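PDB 1VR9: CBS domain protein/ACT domain protein, which is of unknown function but carries a CBS domain pair and an ACT domain, and may be linked to magnesium ion binding or transport. Local coordinates for residues M13-W18 with V85-I91; F23-E28 with E46-R52; F56-N61 with V78-F84. One frame throughout, in Å; residues are numbered along the deposited sequence.

The centres of contacts 2 and 3 lie about 8 and 7 Å from the centre of the modelled chain, that of contact 1 about 15 Å. The two inner contacts meet in one sheet: strand 46-50, paired in contact 2 with strand 25-27, bonds on its other edge to strand 56-61, which contact 3 joins to residues 78-84. Contact 1 closes a much longer span, bringing the first modelled residues to the segment that directly continues contact 3. All three are partly buried. Contact 2 is a regular parallel ladder, contact 3 a single antiparallel bridge with an aromatic among carbonyls, and contact 1 mixes a single bridge, a lysine held by a side-chain amide and, weakly, by one backbone carbonyl, and a small apolar patch.

Contact 1 of 3, residues M13-W18 with V85-I91; sequences MKVKKW and VHEEDNI
Lys14 and Asn90 form a single backbone bridge, their CA atoms 4.3 Å apart. Its two bonds are nearly straight: Ile91 N to Met13 O, 2.8 Å at 168°, and Val15 N to Asp89 O, 2.9 Å at 174°. Beyond it residues 15-17 take helical backbone angles, and residues 85-91 make a type I turn from His86 to Asp89, held also by His86 N, which meets Asp89 OD2 from above the carboxylate plane. The Lys14 chain bends about CB-CG and again about CG-CD, folding its ammonium back to Asn90 OD1, 3.0 Å from NZ and approached from above the amide plane; NZ also makes a weak bond to Glu88 O. Val15 spreads its branches: CG1 lies 4.1 Å from Val85 CG2, while CG2 lies 4.2 Å from Ile91 CD1. With chi1 at -161°, Ile91 has CG1 anti to its nitrogen and directed at the indole, 4.0 Å from Trp18 CD1. Trp18 NE1 is buried here without a polar partner. Trp18 and Ile91 both rest on Ala127 of helix 121-130. N-terminal residues thus pack on the second CBS motif's first strand and turn, as in CBS domain pairs.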
loop_
_atom_site.group_PDB
_atom_site.type_symbol
_atom_site.label_atom_id
_atom_site.label_comp_id
_atom_site.label_asym_id
_atom_site.label_seq_id
_atom_site.Cartn_x
_atom_site.Cartn_y
_atom_site.Cartn_z
HETATM N N MSE A 13 -2.718 -18.485 9.162
HETATM C CA MSE A 13 -2.185 -17.450 10.094
HETATM C C MSE A 13 -2.920 -16.118 9.873
HETATM O O MSE A 13 -3.676 -15.967 8.906
HETATM C CB MSE A 13 -0.661 -17.307 9.897
HETATM C CG MSE A 13 0.037 -16.273 10.781
HETATM SE SE MSE A 13 -0.516 -16.291 12.655
HETATM C CE MSE A 13 0.185 -18.032 13.189
ATOM N N LYS A 14 -2.712 -15.177 10.787
ATOM C CA LYS A 14 -3.306 -13.849 10.717
ATOM C C LYS A 14 -2.413 -12.843 9.981
ATOM O O LYS A 14 -1.187 -12.962 9.974
ATOM C CB LYS A 14 -3.578 -13.337 12.122
ATOM C CG LYS A 14 -4.349 -14.315 13.016
ATOM C CD LYS A 14 -5.705 -14.696 12.434
ATOM C CE LYS A 14 -6.683 -13.533 12.494
ATOM N NZ LYS A 14 -8.102 -13.986 12.404
ATOM N N VAL A 15 -3.064 -11.853 9.373
ATOM C CA VAL A 15 -2.409 -10.708 8.717
ATOM C C VAL A 15 -1.422 -9.995 9.647
ATOM O O VAL A 15 -0.303 -9.688 9.247
ATOM C CB VAL A 15 -3.489 -9.702 8.229
ATOM C CG1 VAL A 15 -2.904 -8.296 7.905
ATOM C CG2 VAL A 15 -4.236 -10.281 7.024
ATOM N N LYS A 16 -1.837 -9.749 10.888
ATOM C CA LYS A 16 -1.006 -9.005 11.836
ATOM C C LYS A 16 0.409 -9.570 11.965
ATOM O O LYS A 16 1.356 -8.825 12.188
ATOM C CB LYS A 16 -1.676 -8.938 13.219
ATOM C CG LYS A 16 -1.160 -7.802 14.083
ATOM C CD LYS A 16 -2.118 -7.500 15.224
ATOM C CE LYS A 16 -1.626 -6.346 16.089
ATOM N NZ LYS A 16 -2.421 -6.215 17.326
ATOM N N LYS A 17 0.556 -10.880 11.811
ATOM C CA LYS A 17 1.864 -11.519 11.924
ATOM C C LYS A 17 2.834 -11.068 10.827
ATOM O O LYS A 17 4.049 -11.067 11.035
ATOM C CB LYS A 17 1.728 -13.050 11.900
ATOM C CG LYS A 17 3.017 -13.802 12.235
ATOM C CD LYS A 17 3.851 -14.134 10.996
ATOM C CE LYS A 17 5.337 -14.238 11.325
ATOM N NZ LYS A 17 6.205 -13.908 10.151
ATOM N N TRP A 18 2.294 -10.671 9.672
ATOM C CA TRP A 18 3.099 -10.425 8.473
ATOM C C TRP A 18 3.208 -8.928 8.106
ATOM O O TRP A 18 3.804 -8.568 7.092
ATOM C CB TRP A 18 2.517 -11.239 7.306
ATOM C CG TRP A 18 2.482 -12.726 7.588
ATOM C CD1 TRP A 18 1.437 -13.434 8.117
ATOM C CD2 TRP A 18 3.543 -13.666 7.395
ATOM N NE1 TRP A 18 1.782 -14.750 8.256
ATOM C CE2 TRP A 18 3.072 -14.922 7.829
ATOM C CE3 TRP A 18 4.858 -13.566 6.917
ATOM C CZ2 TRP A 18 3.858 -16.080 7.775
ATOM C CZ3 TRP A 18 5.641 -14.703 6.868
ATOM C CH2 TRP A 18 5.141 -15.955 7.308
ATOM N N VAL A 85 -6.711 -4.669 3.642
ATOM C CA VAL A 85 -7.245 -5.678 4.566
ATOM C C VAL A 85 -7.150 -5.144 6.005
ATOM O O VAL A 85 -6.450 -4.184 6.242
ATOM C CB VAL A 85 -6.517 -7.032 4.443
ATOM C CG1 VAL A 85 -6.809 -7.636 3.106
ATOM C CG2 VAL A 85 -5.008 -6.912 4.681
ATOM N N HIS A 86 -7.862 -5.775 6.937
ATOM C CA HIS A 86 -7.832 -5.359 8.346
ATOM C C HIS A 86 -6.762 -6.135 9.122
ATOM O O HIS A 86 -6.410 -7.243 8.762
ATOM C CB HIS A 86 -9.210 -5.559 9.001
ATOM C CG HIS A 86 -10.197 -4.488 8.668
ATOM N ND1 HIS A 86 -10.996 -4.526 7.542
ATOM C CD2 HIS A 86 -10.518 -3.343 9.318
ATOM C CE1 HIS A 86 -11.772 -3.456 7.522
ATOM N NE2 HIS A 86 -11.501 -2.722 8.586
ATOM N N GLU A 87 -6.263 -5.546 10.205
ATOM C CA GLU A 87 -5.260 -6.212 11.048
ATOM C C GLU A 87 -5.648 -7.625 11.479
ATOM O O GLU A 87 -4.797 -8.513 11.580
ATOM C CB GLU A 87 -5.038 -5.421 12.330
ATOM C CG GLU A 87 -4.258 -4.135 12.169
ATOM C CD GLU A 87 -3.902 -3.522 13.519
ATOM O OE1 GLU A 87 -4.817 -3.204 14.322
ATOM O OE2 GLU A 87 -2.696 -3.352 13.780
ATOM N N GLU A 88 -6.924 -7.812 11.797
ATOM C CA GLU A 88 -7.386 -9.073 12.388
ATOM C C GLU A 88 -7.906 -10.092 11.359
ATOM O O GLU A 88 -8.434 -11.154 11.728
ATOM C CB GLU A 88 -8.453 -8.769 13.432
ATOM C CG GLU A 88 -7.948 -7.909 14.592
ATOM C CD GLU A 88 -6.992 -8.648 15.518
ATOM O OE1 GLU A 88 -6.951 -9.898 15.489
ATOM O OE2 GLU A 88 -6.272 -7.972 16.283
ATOM N N ASP A 89 -7.768 -9.772 10.077
ATOM C CA ASP A 89 -8.095 -10.731 9.016
ATOM C C ASP A 89 -7.089 -11.884 8.964
ATOM O O ASP A 89 -5.968 -11.809 9.487
ATOM C CB ASP A 89 -8.148 -10.058 7.633
ATOM C CG ASP A 89 -9.337 -9.125 7.473
ATOM O OD1 ASP A 89 -10.304 -9.231 8.273
ATOM O OD2 ASP A 89 -9.294 -8.273 6.553
ATOM N N ASN A 90 -7.518 -12.952 8.312
ATOM C CA ASN A 90 -6.653 -14.082 8.034
ATOM C C ASN A 90 -5.805 -13.768 6.821
ATOM O O ASN A 90 -6.273 -13.137 5.862
ATOM C CB ASN A 90 -7.492 -15.330 7.768
ATOM C CG ASN A 90 -8.296 -15.760 8.971
ATOM O OD1 ASN A 90 -7.776 -15.839 10.088
ATOM N ND2 ASN A 90 -9.580 -16.046 8.751
ATOM N N ILE A 91 -4.555 -14.223 6.838
ATOM C CA ILE A 91 -3.666 -13.992 5.710
ATOM C C ILE A 91 -4.250 -14.598 4.414
ATOM O O ILE A 91 -4.058 -14.055 3.332
ATOM C CB ILE A 91 -2.212 -14.483 6.034
ATOM C CG1 ILE A 91 -1.192 -13.841 5.093
ATOM C CG2 ILE A 91 -2.148 -16.001 6.021
ATOM C CD1 ILE A 91 -1.094 -12.326 5.184
#

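Contact 2 of 3, residues F23-E28 with E46-R52; sequences FPMVEE and ECIVKDR
The Phe23 ring and the Ile48 side chain cross at about a right angle, the methyl CD1 of Ile48 approaching obliquely to 3.7 Å from ring atom CD2. The two segments carry the strands of the beta-alpha-beta unit formed by strand 25-27, helix 32-41 and strand 46-50. Phe23 CG stands between its own backbone N and carbonyl carbon (chi1 68°), which turns the ring to the Ile48 side of the sheet, where Tyr105 touches both residues. The carboxylates of Glu28 and Asp51 are 68° apart in plane and do not meet as charged groups: Glu28 CD packs on Asp51 CB, while Asp51 OD1 takes a bond from His55 N. Parallel pairing follows the register Met25-Ile48, Val26-Val49, Glu27-Lys50. Val26 binds both ways, its N to Ile48 O at 2.9 Å and its O accepting from Lys50 N at 3.1 Å; Ile48 N in turn reaches Pro24 O at 2.9 Å. Three CA-H...O contacts accompany the ladder, the shortest from Met25 CA to Ile48 O. On the Val26-Val49 face, CG2 meets CG2 at 4.1 Å. At the start of the pairing Pro24 CG presses on Glu46 O, a buried carbonyl with no polar partner; at its far end Val49 CG1 lies 3.5 Å from Glu28 CA.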
loop_
_atom_site.group_PDB
_atom_site.type_symbol
_atom_site.label_atom_id
_atom_site.label_comp_id
_atom_site.label_asym_id
_atom_site.label_seq_id
_atom_site.Cartn_x
_atom_site.Cartn_y
_atom_site.Cartn_z
ATOM N N PHE A 23 7.627 0.232 4.062
ATOM C CA PHE A 23 6.905 0.353 2.796
ATOM C C PHE A 23 6.769 1.817 2.378
ATOM O O PHE A 23 6.850 2.715 3.246
ATOM C CB PHE A 23 5.514 -0.273 2.932
ATOM C CG PHE A 23 4.595 0.470 3.850
ATOM C CD1 PHE A 23 4.610 0.228 5.218
ATOM C CD2 PHE A 23 3.669 1.379 3.358
ATOM C CE1 PHE A 23 3.772 0.906 6.081
ATOM C CE2 PHE A 23 2.816 2.053 4.228
ATOM C CZ PHE A 23 2.864 1.816 5.575
ATOM N N PRO A 24 6.547 2.068 1.068
ATOM C CA PRO A 24 6.443 3.449 0.573
ATOM C C PRO A 24 5.106 4.118 0.944
ATOM O O PRO A 24 4.043 3.620 0.602
ATOM C CB PRO A 24 6.580 3.290 -0.940
ATOM C CG PRO A 24 6.068 1.910 -1.217
ATOM C CD PRO A 24 6.419 1.073 -0.030
HETATM N N MSE A 25 5.173 5.286 1.572
HETATM C CA MSE A 25 3.966 5.967 2.048
HETATM C C MSE A 25 4.122 7.480 1.869
HETATM O O MSE A 25 5.186 8.027 2.171
HETATM C CB MSE A 25 3.749 5.618 3.530
HETATM C CG MSE A 25 2.478 6.179 4.177
HETATM SE SE MSE A 25 2.456 8.097 4.499
HETATM C CE MSE A 25 4.079 8.301 5.543
ATOM N N VAL A 26 3.064 8.150 1.396
ATOM C CA VAL A 26 3.040 9.617 1.418
ATOM C C VAL A 26 1.692 10.106 1.909
ATOM O O VAL A 26 0.730 9.349 1.917
ATOM C CB VAL A 26 3.312 10.286 0.028
ATOM C CG1 VAL A 26 4.716 9.972 -0.450
ATOM C CG2 VAL A 26 2.246 9.923 -0.995
ATOM N N GLU A 27 1.630 11.380 2.273
ATOM C CA GLU A 27 0.346 12.014 2.618
ATOM C C GLU A 27 -0.354 12.515 1.351
ATOM O O GLU A 27 0.296 12.792 0.353
ATOM C CB GLU A 27 0.582 13.179 3.596
ATOM C CG GLU A 27 -0.678 13.816 4.209
ATOM C CD GLU A 27 -1.191 15.026 3.433
ATOM O OE1 GLU A 27 -0.415 15.619 2.641
ATOM O OE2 GLU A 27 -2.370 15.385 3.609
ATOM N N GLU A 28 -1.675 12.656 1.410
ATOM C CA GLU A 28 -2.507 12.926 0.221
ATOM C C GLU A 28 -2.153 14.189 -0.585
ATOM O O GLU A 28 -2.514 14.280 -1.761
ATOM C CB GLU A 28 -3.999 12.955 0.612
ATOM C CG GLU A 28 -4.403 14.088 1.519
ATOM C CD GLU A 28 -5.879 14.061 1.915
ATOM O OE1 GLU A 28 -6.618 13.204 1.390
ATOM O OE2 GLU A 28 -6.275 14.888 2.753
ATOM N N GLU A 46 4.647 1.702 -6.671
ATOM C CA GLU A 46 3.440 1.943 -5.858
ATOM C C GLU A 46 3.821 2.783 -4.635
ATOM O O GLU A 46 4.904 2.608 -4.068
ATOM C CB GLU A 46 2.879 0.611 -5.354
ATOM C CG GLU A 46 1.667 0.770 -4.421
ATOM C CD GLU A 46 1.313 -0.486 -3.641
ATOM O OE1 GLU A 46 2.006 -1.478 -3.813
ATOM O OE2 GLU A 46 0.312 -0.479 -2.900
ATOM N N CYS A 47 2.911 3.675 -4.203
ATOM C CA CYS A 47 3.054 4.418 -2.969
ATOM C C CYS A 47 1.700 4.359 -2.283
ATOM O O CYS A 47 0.685 4.608 -2.939
ATOM C CB CYS A 47 3.410 5.869 -3.270
ATOM S SG CYS A 47 4.132 6.708 -1.875
ATOM N N ILE A 48 1.681 4.006 -1.010
ATOM C CA ILE A 48 0.436 3.996 -0.234
ATOM C C ILE A 48 0.176 5.423 0.269
ATOM O O ILE A 48 1.106 6.121 0.686
ATOM C CB ILE A 48 0.499 2.954 0.931
ATOM C CG1 ILE A 48 0.525 1.526 0.339
ATOM C CG2 ILE A 48 -0.656 3.121 1.889
ATOM C CD1 ILE A 48 0.702 0.402 1.360
ATOM N N VAL A 49 -1.073 5.849 0.265
ATOM C CA VAL A 49 -1.390 7.229 0.661
ATOM C C VAL A 49 -2.288 7.270 1.894
ATOM O O VAL A 49 -3.244 6.505 2.005
ATOM C CB VAL A 49 -2.093 7.989 -0.506
ATOM C CG1 VAL A 49 -2.397 9.403 -0.105
ATOM C CG2 VAL A 49 -1.252 7.969 -1.799
ATOM N N LYS A 50 -1.987 8.181 2.814
ATOM C CA LYS A 50 -2.878 8.415 3.952
ATOM C C LYS A 50 -3.286 9.889 3.988
ATOM O O LYS A 50 -2.690 10.735 3.323
ATOM C CB LYS A 50 -2.242 7.956 5.263
ATOM C CG LYS A 50 -1.064 8.753 5.673
ATOM C CD LYS A 50 -0.414 8.237 6.926
ATOM C CE LYS A 50 0.888 8.960 7.140
ATOM N NZ LYS A 50 1.538 8.660 8.446
ATOM N N ASP A 51 -4.319 10.197 4.754
ATOM C CA ASP A 51 -4.738 11.574 4.910
ATOM C C ASP A 51 -4.062 12.149 6.160
ATOM O O ASP A 51 -3.218 11.484 6.752
ATOM C CB ASP A 51 -6.256 11.651 4.963
ATOM C CG ASP A 51 -6.843 11.064 6.229
ATOM O OD1 ASP A 51 -6.111 10.855 7.225
ATOM O OD2 ASP A 51 -8.077 10.843 6.238
ATOM N N ARG A 52 -4.423 13.363 6.558
ATOM C CA ARG A 52 -3.710 14.028 7.678
ATOM C C ARG A 52 -3.988 13.430 9.050
ATOM O O ARG A 52 -3.231 13.693 10.000
ATOM C CB ARG A 52 -3.984 15.548 7.686
ATOM C CG ARG A 52 -3.404 16.178 6.432
ATOM C CD ARG A 52 -3.434 17.669 6.398
ATOM N NE ARG A 52 -4.793 18.196 6.435
ATOM C CZ ARG A 52 -5.150 19.396 5.989
ATOM N NH1 ARG A 52 -4.248 20.221 5.464
ATOM N NH2 ARG A 52 -6.414 19.775 6.078
HETATM O O HOH W 1 -6.824 14.951 5.982
#

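Contact 3 of 3, residues F56-N61 with V78-F84; sequences FRGVVN and VSLPDFF
Val59 and Ser79 make one antiparallel hydrogen-bonded pair, Val59 N to Ser79 O at 2.8 Å and Ser79 N to Val59 O at 2.7 Å. Beside it Gly58 passes close to residues 78-81: its CA is 3.4 Å from Val78 CG1, a side-chain CB would collide with Ser79 O, and its phi and psi would also drive a CB into the preceding carbonyl O, so glycine suits this position. Val59 CG2 packs on Leu80 CD1 at 3.8 Å. Residues 78-84 lie in the loop that leads from strand 56-61, an outer strand of the three-stranded sheet 25-27, 46-50, 56-61, to strand 85-86, and make a type I turn from Leu80 to Phe83. Against that turn Phe56, with CG anti to the nitrogen (chi1 169°), points its ring rim into a group of carbonyls. Pro81 O lies at the edge, 3.4 Å from CE2, and Leu80 O is also near the ring plane; Phe83 O, buried without a hydrogen-bonding partner, comes obliquely to 3.4 Å from CZ. Pro107 and Val109 of strand 105-109 also touch this ring. With a serine in place of Phe56, these carbonyls would probably lose their aromatic C-H neighbours and a gap would open beside Phe84. At the other end a water accepts from both Asn61 N and Ser79 OG, 3.0 Å from the latter.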
loop_
_atom_site.group_PDB
_atom_site.type_symbol
_atom_site.label_atom_id
_atom_site.label_comp_id
_atom_site.label_asym_id
_atom_site.label_seq_id
_atom_site.Cartn_x
_atom_site.Cartn_y
_atom_site.Cartn_z
ATOM N N PHE A 56 -6.342 5.540 5.749
ATOM C CA PHE A 56 -5.978 5.065 4.416
ATOM C C PHE A 56 -6.825 5.702 3.317
ATOM O O PHE A 56 -8.062 5.737 3.426
ATOM C CB PHE A 56 -6.114 3.552 4.362
ATOM C CG PHE A 56 -6.028 3.004 2.979
ATOM C CD1 PHE A 56 -4.829 3.031 2.268
ATOM C CD2 PHE A 56 -7.151 2.446 2.383
ATOM C CE1 PHE A 56 -4.761 2.529 0.998
ATOM C CE2 PHE A 56 -7.073 1.931 1.113
ATOM C CZ PHE A 56 -5.906 1.973 0.425
ATOM N N ARG A 57 -6.166 6.209 2.270
ATOM C CA ARG A 57 -6.833 6.865 1.134
ATOM C C ARG A 57 -6.818 6.077 -0.161
ATOM O O ARG A 57 -7.811 6.089 -0.909
ATOM C CB ARG A 57 -6.221 8.250 0.865
ATOM C CG ARG A 57 -6.626 9.357 1.849
ATOM C CD ARG A 57 -7.933 10.069 1.506
ATOM N NE ARG A 57 -8.175 10.169 0.067
ATOM C CZ ARG A 57 -9.329 9.879 -0.537
ATOM N NH1 ARG A 57 -10.392 9.491 0.167
ATOM N NH2 ARG A 57 -9.433 10.000 -1.860
ATOM N N GLY A 58 -5.707 5.395 -0.426
ATOM C CA GLY A 58 -5.549 4.606 -1.654
ATOM C C GLY A 58 -4.071 4.492 -1.948
ATOM O O GLY A 58 -3.217 4.623 -1.059
ATOM N N VAL A 59 -3.763 4.231 -3.203
ATOM C CA VAL A 59 -2.394 4.061 -3.620
ATOM C C VAL A 59 -2.169 4.943 -4.844
ATOM O O VAL A 59 -3.119 5.247 -5.570
ATOM C CB VAL A 59 -2.085 2.568 -3.937
ATOM C CG1 VAL A 59 -2.516 1.655 -2.790
ATOM C CG2 VAL A 59 -2.753 2.148 -5.189
ATOM N N VAL A 60 -0.932 5.367 -5.046
ATOM C CA VAL A 60 -0.516 6.041 -6.277
ATOM C C VAL A 60 0.356 5.082 -7.077
ATOM O O VAL A 60 1.288 4.495 -6.539
ATOM C CB VAL A 60 0.269 7.333 -5.995
ATOM C CG1 VAL A 60 0.804 7.944 -7.268
ATOM C CG2 VAL A 60 -0.633 8.315 -5.303
ATOM N N ASN A 61 -0.001 4.902 -8.344
ATOM C CA ASN A 61 0.787 4.084 -9.292
ATOM C C ASN A 61 1.739 5.006 -10.074
ATOM O O ASN A 61 1.309 6.031 -10.592
ATOM C CB ASN A 61 -0.158 3.364 -10.265
ATOM C CG ASN A 61 -1.155 2.456 -9.553
ATOM O OD1 ASN A 61 -0.799 1.381 -9.064
ATOM N ND2 ASN A 61 -2.400 2.887 -9.495
ATOM N N VAL A 78 -4.834 9.571 -6.731
ATOM C CA VAL A 78 -4.935 8.351 -5.911
ATOM C C VAL A 78 -5.887 7.355 -6.585
ATOM O O VAL A 78 -6.868 7.732 -7.223
ATOM C CB VAL A 78 -5.403 8.661 -4.467
ATOM C CG1 VAL A 78 -5.504 7.400 -3.621
ATOM C CG2 VAL A 78 -4.449 9.676 -3.798
ATOM N N SER A 79 -5.596 6.080 -6.384
ATOM C CA SER A 79 -6.327 4.981 -6.991
ATOM C C SER A 79 -6.640 3.944 -5.896
ATOM O O SER A 79 -6.022 3.966 -4.824
ATOM C CB SER A 79 -5.413 4.351 -8.055
ATOM O OG SER A 79 -5.172 5.290 -9.089
ATOM N N LEU A 80 -7.548 3.015 -6.203
ATOM C CA LEU A 80 -7.771 1.815 -5.379
ATOM C C LEU A 80 -8.119 2.108 -3.909
ATOM O O LEU A 80 -7.480 1.567 -2.991
ATOM C CB LEU A 80 -6.547 0.887 -5.437
ATOM C CG LEU A 80 -6.036 0.465 -6.816
ATOM C CD1 LEU A 80 -4.909 -0.542 -6.714
ATOM C CD2 LEU A 80 -7.220 -0.098 -7.620
ATOM N N PRO A 81 -9.161 2.921 -3.678
ATOM C CA PRO A 81 -9.567 3.175 -2.300
ATOM C C PRO A 81 -10.060 1.924 -1.556
ATOM O O PRO A 81 -10.153 1.970 -0.326
ATOM C CB PRO A 81 -10.698 4.209 -2.441
ATOM C CG PRO A 81 -11.153 4.111 -3.819
ATOM C CD PRO A 81 -10.022 3.626 -4.648
ATOM N N ASP A 82 -10.390 0.856 -2.283
ATOM C CA ASP A 82 -10.945 -0.366 -1.684
ATOM C C ASP A 82 -9.896 -1.450 -1.461
ATOM O O ASP A 82 -10.238 -2.559 -1.018
ATOM C CB ASP A 82 -12.089 -0.927 -2.550
ATOM C CG ASP A 82 -13.147 0.124 -2.887
ATOM O OD1 ASP A 82 -13.772 0.700 -1.952
ATOM O OD2 ASP A 82 -13.372 0.387 -4.096
ATOM N N PHE A 83 -8.627 -1.138 -1.765
ATOM C CA PHE A 83 -7.530 -2.118 -1.734
ATOM C C PHE A 83 -6.856 -2.102 -0.361
ATOM O O PHE A 83 -5.890 -1.380 -0.127
ATOM C CB PHE A 83 -6.516 -1.840 -2.858
ATOM C CG PHE A 83 -5.420 -2.852 -2.965
ATOM C CD1 PHE A 83 -5.684 -4.161 -3.393
ATOM C CD2 PHE A 83 -4.086 -2.498 -2.710
ATOM C CE1 PHE A 83 -4.659 -5.092 -3.520
ATOM C CE2 PHE A 83 -3.083 -3.405 -2.846
ATOM C CZ PHE A 83 -3.367 -4.727 -3.247
ATOM N N PHE A 84 -7.395 -2.906 0.553
ATOM C CA PHE A 84 -6.881 -2.991 1.908
ATOM C C PHE A 84 -7.374 -4.283 2.560
ATOM O O PHE A 84 -8.342 -4.885 2.106
ATOM C CB PHE A 84 -7.367 -1.789 2.761
ATOM C CG PHE A 84 -8.862 -1.748 2.965
ATOM C CD1 PHE A 84 -9.465 -2.490 3.964
ATOM C CD2 PHE A 84 -9.670 -0.997 2.123
ATOM C CE1 PHE A 84 -10.841 -2.477 4.129
ATOM C CE2 PHE A 84 -11.019 -0.967 2.276
ATOM C CZ PHE A 84 -11.625 -1.704 3.280
HETATM O O HOH W 2 -10.059 4.637 1.057
HETATM O O HOH W 3 -2.353 6.381 -9.223
#